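Periplasmic solute binding protein (PDB 4CL2) binds manganese and zinc ions in the periplasm and probably delivers them to a membrane transporter for uptake into the cell. Local coordinates at residues L56-G61 with E119-A124. Residues are numbered along the deposited sequence; the frame is centred on the assembly and turned at random.
Sequences LILCNG and ENIRKA
The CA–CB bond of Leu58 is directed toward helix 111-128, and its two methyl groups are divided between Ile121 and Ala124. Its CD1 lies 4.0 Å from Ile121 CG2 and almost as close to CG1 of the same isoleucine, so that it rests against both branches where they leave CB. The two side chains meet at a slant rather than running alongside each other. In Leu58, CG stands anti to the carbonyl carbon (chi1 -59°) and the chain is then extended through CD1, which carries this methyl out to the helix. Leu58 CD2 turns to Ala124 and reaches its CB at 4.3 Å.

That small methyl of Ala124 is shared, for Leu56 CD2 approaches the same CB to 4.1 Å. Leu56 sits two residues earlier, on the same face of the strand, and its CD2 also lies 4.0 Å from the carbonyl oxygen of Ala124, a van der Waals approach to the helix backbone. Both leucines thus pack on Ala124, whereas Ile121, one helical turn earlier, meets only Leu58 of this strand.

All four residues are buried, and the interface between the segments is wholly van der Waals in character. The axes of strand 56-59 and of helical segment 119-124 run nearly antiparallel, at 171°, and approach to 10.6 Å, a spacing usual for a helix laid on a sheet.

Away from the metal site, this is core packing of one alpha/beta lobe of the solute-binding protein. Strand 56-59 is an inner strand of a parallel sheet, hydrogen-bonded to strands 6-9 and 80-83. Val7 and Ile82 from these neighbours extend the apolar surface around the leucines, Ile82 also touching Ala124, and helix 12-22 packs against Ile121 through Ile17, Thr18 and Ile21.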
ATOM      1  N   LEU A  56       3.256  15.120 -15.007  1.00 15.68           N
ATOM      2  CA  LEU A  56       2.130  14.285 -14.530  1.00 14.94           C
ATOM      3  C   LEU A  56       2.463  13.986 -13.083  1.00 14.58           C
ATOM      4  O   LEU A  56       3.669  13.664 -12.794  1.00 15.48           O
ATOM      5  CB  LEU A  56       2.040  13.009 -15.359  1.00 14.63           C
ATOM      6  CG  LEU A  56       0.978  12.007 -14.978  1.00 16.94           C
ATOM      7  CD1 LEU A  56      -0.389  12.595 -15.117  1.00 21.68           C
ATOM      8  CD2 LEU A  56       1.152  10.769 -15.844  1.00 15.59           C
ATOM      9  N   ILE A  57       1.474  14.102 -12.194  1.00 14.45           N
ATOM     10  CA  ILE A  57       1.658  13.767 -10.776  1.00 14.43           C
ATOM     11  C   ILE A  57       0.689  12.637 -10.437  1.00 13.78           C
ATOM     12  O   ILE A  57      -0.499  12.753 -10.686  1.00 16.17           O
ATOM     13  CB  ILE A  57       1.457  14.970  -9.876  1.00 16.10           C
ATOM     14  CG1 ILE A  57       2.479  16.046 -10.224  1.00 16.00           C
ATOM     15  CG2 ILE A  57       1.579  14.548  -8.424  1.00 17.53           C
ATOM     16  CD1 ILE A  57       2.314  17.341  -9.453  1.00 18.29           C
ATOM     17  N   LEU A  58       1.237  11.533  -9.930  1.00 13.46           N
ATOM     18  CA  LEU A  58       0.437  10.359  -9.601  1.00 14.16           C
ATOM     19  C   LEU A  58       0.319  10.219  -8.070  1.00 13.34           C
ATOM     20  O   LEU A  58       1.313  10.039  -7.363  1.00 16.64           O
ATOM     21  CB  LEU A  58       1.079   9.128 -10.174  1.00 14.16           C
ATOM     22  CG  LEU A  58       1.293   9.066 -11.677  1.00 18.17           C
ATOM     23  CD1 LEU A  58       2.045   7.757 -12.009  1.00 17.49           C
ATOM     24  CD2 LEU A  58      -0.059   9.174 -12.400  1.00 18.47           C
ATOM     25  N   CYS A  59      -0.901  10.373  -7.587  1.00 14.64           N
ATOM     26  CA  CYS A  59      -1.208  10.314  -6.133  1.00 13.75           C
ATOM     27  C   CYS A  59      -2.025   9.043  -5.856  1.00 15.15           C
ATOM     28  O   CYS A  59      -2.781   8.574  -6.700  1.00 13.34           O
ATOM     29  CB  CYS A  59      -2.030  11.521  -5.680  1.00 15.86           C
ATOM     30  SG  CYS A  59      -0.984  13.022  -5.596  1.00 19.09           S
ATOM     31  N   ASN A  60      -1.948   8.591  -4.613  1.00 14.52           N
ATOM     32  CA  ASN A  60      -2.799   7.535  -4.107  1.00 13.93           C
ATOM     33  C   ASN A  60      -4.220   7.946  -3.933  1.00 15.76           C
ATOM     34  O   ASN A  60      -5.171   7.147  -4.202  1.00 17.09           O
ATOM     35  CB  ASN A  60      -2.314   7.109  -2.719  1.00 12.97           C
ATOM     36  CG  ASN A  60      -2.889   5.740  -2.318  1.00 13.98           C
ATOM     37  OD1 ASN A  60      -2.471   4.712  -2.851  1.00 15.72           O
ATOM     38  ND2 ASN A  60      -3.774   5.752  -1.340  1.00 14.88           N
ATOM     39  N   GLY A  61      -4.421   9.167  -3.484  1.00 14.21           N
ATOM     40  CA  GLY A  61      -5.717   9.576  -2.963  1.00 17.26           C
ATOM     41  C   GLY A  61      -6.045   8.814  -1.718  1.00 17.61           C
ATOM     42  O   GLY A  61      -5.134   8.357  -0.993  1.00 16.51           O
ATOM     43  N   GLU A 119      -3.668  -0.318 -14.138  1.00 15.60           N
ATOM     44  CA  GLU A 119      -4.531   0.146 -15.221  1.00 17.78           C
ATOM     45  C   GLU A 119      -4.629   1.661 -15.208  1.00 15.77           C
ATOM     46  O   GLU A 119      -4.557   2.311 -16.267  1.00 14.94           O
ATOM     47  CB  GLU A 119      -5.905  -0.524 -15.160  1.00 19.81           C
ATOM     48  CG  GLU A 119      -6.898   0.122 -16.096  1.00 18.98           C
ATOM     49  CD  GLU A 119      -6.516   0.080 -17.560  1.00 20.72           C
ATOM     50  OE1 GLU A 119      -5.569  -0.674 -17.946  1.00 19.07           O
ATOM     51  OE2 GLU A 119      -7.127   0.851 -18.335  1.00 20.53           O
ATOM     52  N   ASN A 120      -4.841   2.254 -14.018  1.00 15.99           N
ATOM     53  CA  ASN A 120      -4.993   3.706 -13.984  1.00 14.48           C
ATOM     54  C   ASN A 120      -3.685   4.374 -14.366  1.00 12.99           C
ATOM     55  O   ASN A 120      -3.698   5.469 -14.986  1.00 14.96           O
ATOM     56  CB  ASN A 120      -5.413   4.151 -12.566  1.00 14.86           C
ATOM     57  CG  ASN A 120      -6.877   3.879 -12.324  1.00 18.56           C
ATOM     58  OD1 ASN A 120      -7.648   3.841 -13.274  1.00 19.72           O
ATOM     59  ND2 ASN A 120      -7.266   3.648 -11.096  1.00 16.65           N
ATOM     60  N   ILE A 121      -2.557   3.785 -14.006  1.00 12.38           N
ATOM     61  CA  ILE A 121      -1.263   4.396 -14.329  1.00 12.92           C
ATOM     62  C   ILE A 121      -0.988   4.228 -15.844  1.00 13.57           C
ATOM     63  O   ILE A 121      -0.511   5.160 -16.515  1.00 13.20           O
ATOM     64  CB  ILE A 121      -0.126   3.858 -13.434  1.00 11.92           C
ATOM     65  CG1 ILE A 121      -0.334   4.374 -12.009  1.00 13.22           C
ATOM     66  CG2 ILE A 121       1.263   4.329 -13.924  1.00 15.11           C
ATOM     67  CD1 ILE A 121       0.495   3.667 -10.969  1.00 15.31           C
ATOM     68  N   ARG A 122      -1.258   3.042 -16.364  1.00 14.80           N
ATOM     69  CA  ARG A 122      -1.164   2.811 -17.822  1.00 14.28           C
ATOM     70  C   ARG A 122      -1.977   3.862 -18.600  1.00 15.09           C
ATOM     71  O   ARG A 122      -1.489   4.497 -19.555  1.00 16.61           O
ATOM     72  CB  ARG A 122      -1.624   1.409 -18.201  1.00 14.57           C
ATOM     73  CG  ARG A 122      -1.540   1.155 -19.697  1.00 16.18           C
ATOM     74  CD  ARG A 122      -2.545   0.129 -20.166  1.00 15.84           C
ATOM     75  NE  ARG A 122      -3.942   0.612 -19.983  1.00 17.75           N
ATOM     76  CZ  ARG A 122      -4.519   1.557 -20.706  1.00 17.62           C
ATOM     77  NH1 ARG A 122      -3.903   2.141 -21.704  1.00 20.61           N
ATOM     78  NH2 ARG A 122      -5.754   1.941 -20.434  1.00 20.33           N
ATOM     79  N   LYS A 123      -3.227   4.070 -18.167  1.00 13.85           N
ATOM     80  CA  LYS A 123      -4.102   5.023 -18.823  1.00 15.92           C
ATOM     81  C   LYS A 123      -3.543   6.423 -18.774  1.00 15.37           C
ATOM     82  O   LYS A 123      -3.553   7.136 -19.782  1.00 17.50           O
ATOM     83  CB  LYS A 123      -5.507   4.921 -18.166  1.00 18.90           C
ATOM     84  CG  LYS A 123      -6.509   5.812 -18.863  1.00 24.32           C
ATOM     85  CD  LYS A 123      -7.916   5.702 -18.245  1.00 33.67           C
ATOM     86  CE  LYS A 123      -8.226   4.500 -17.391  1.00 44.47           C
ATOM     87  NZ  LYS A 123      -9.585   4.720 -16.764  1.00 50.97           N
ATOM     88  N   ALA A 124      -3.041   6.830 -17.602  1.00 14.60           N
ATOM     89  CA  ALA A 124      -2.483   8.175 -17.479  1.00 16.16           C
ATOM     90  C   ALA A 124      -1.207   8.382 -18.299  1.00 16.43           C
ATOM     91  O   ALA A 124      -1.020   9.425 -18.929  1.00 16.79           O
ATOM     92  CB  ALA A 124      -2.264   8.489 -15.999  1.00 14.80           C
TER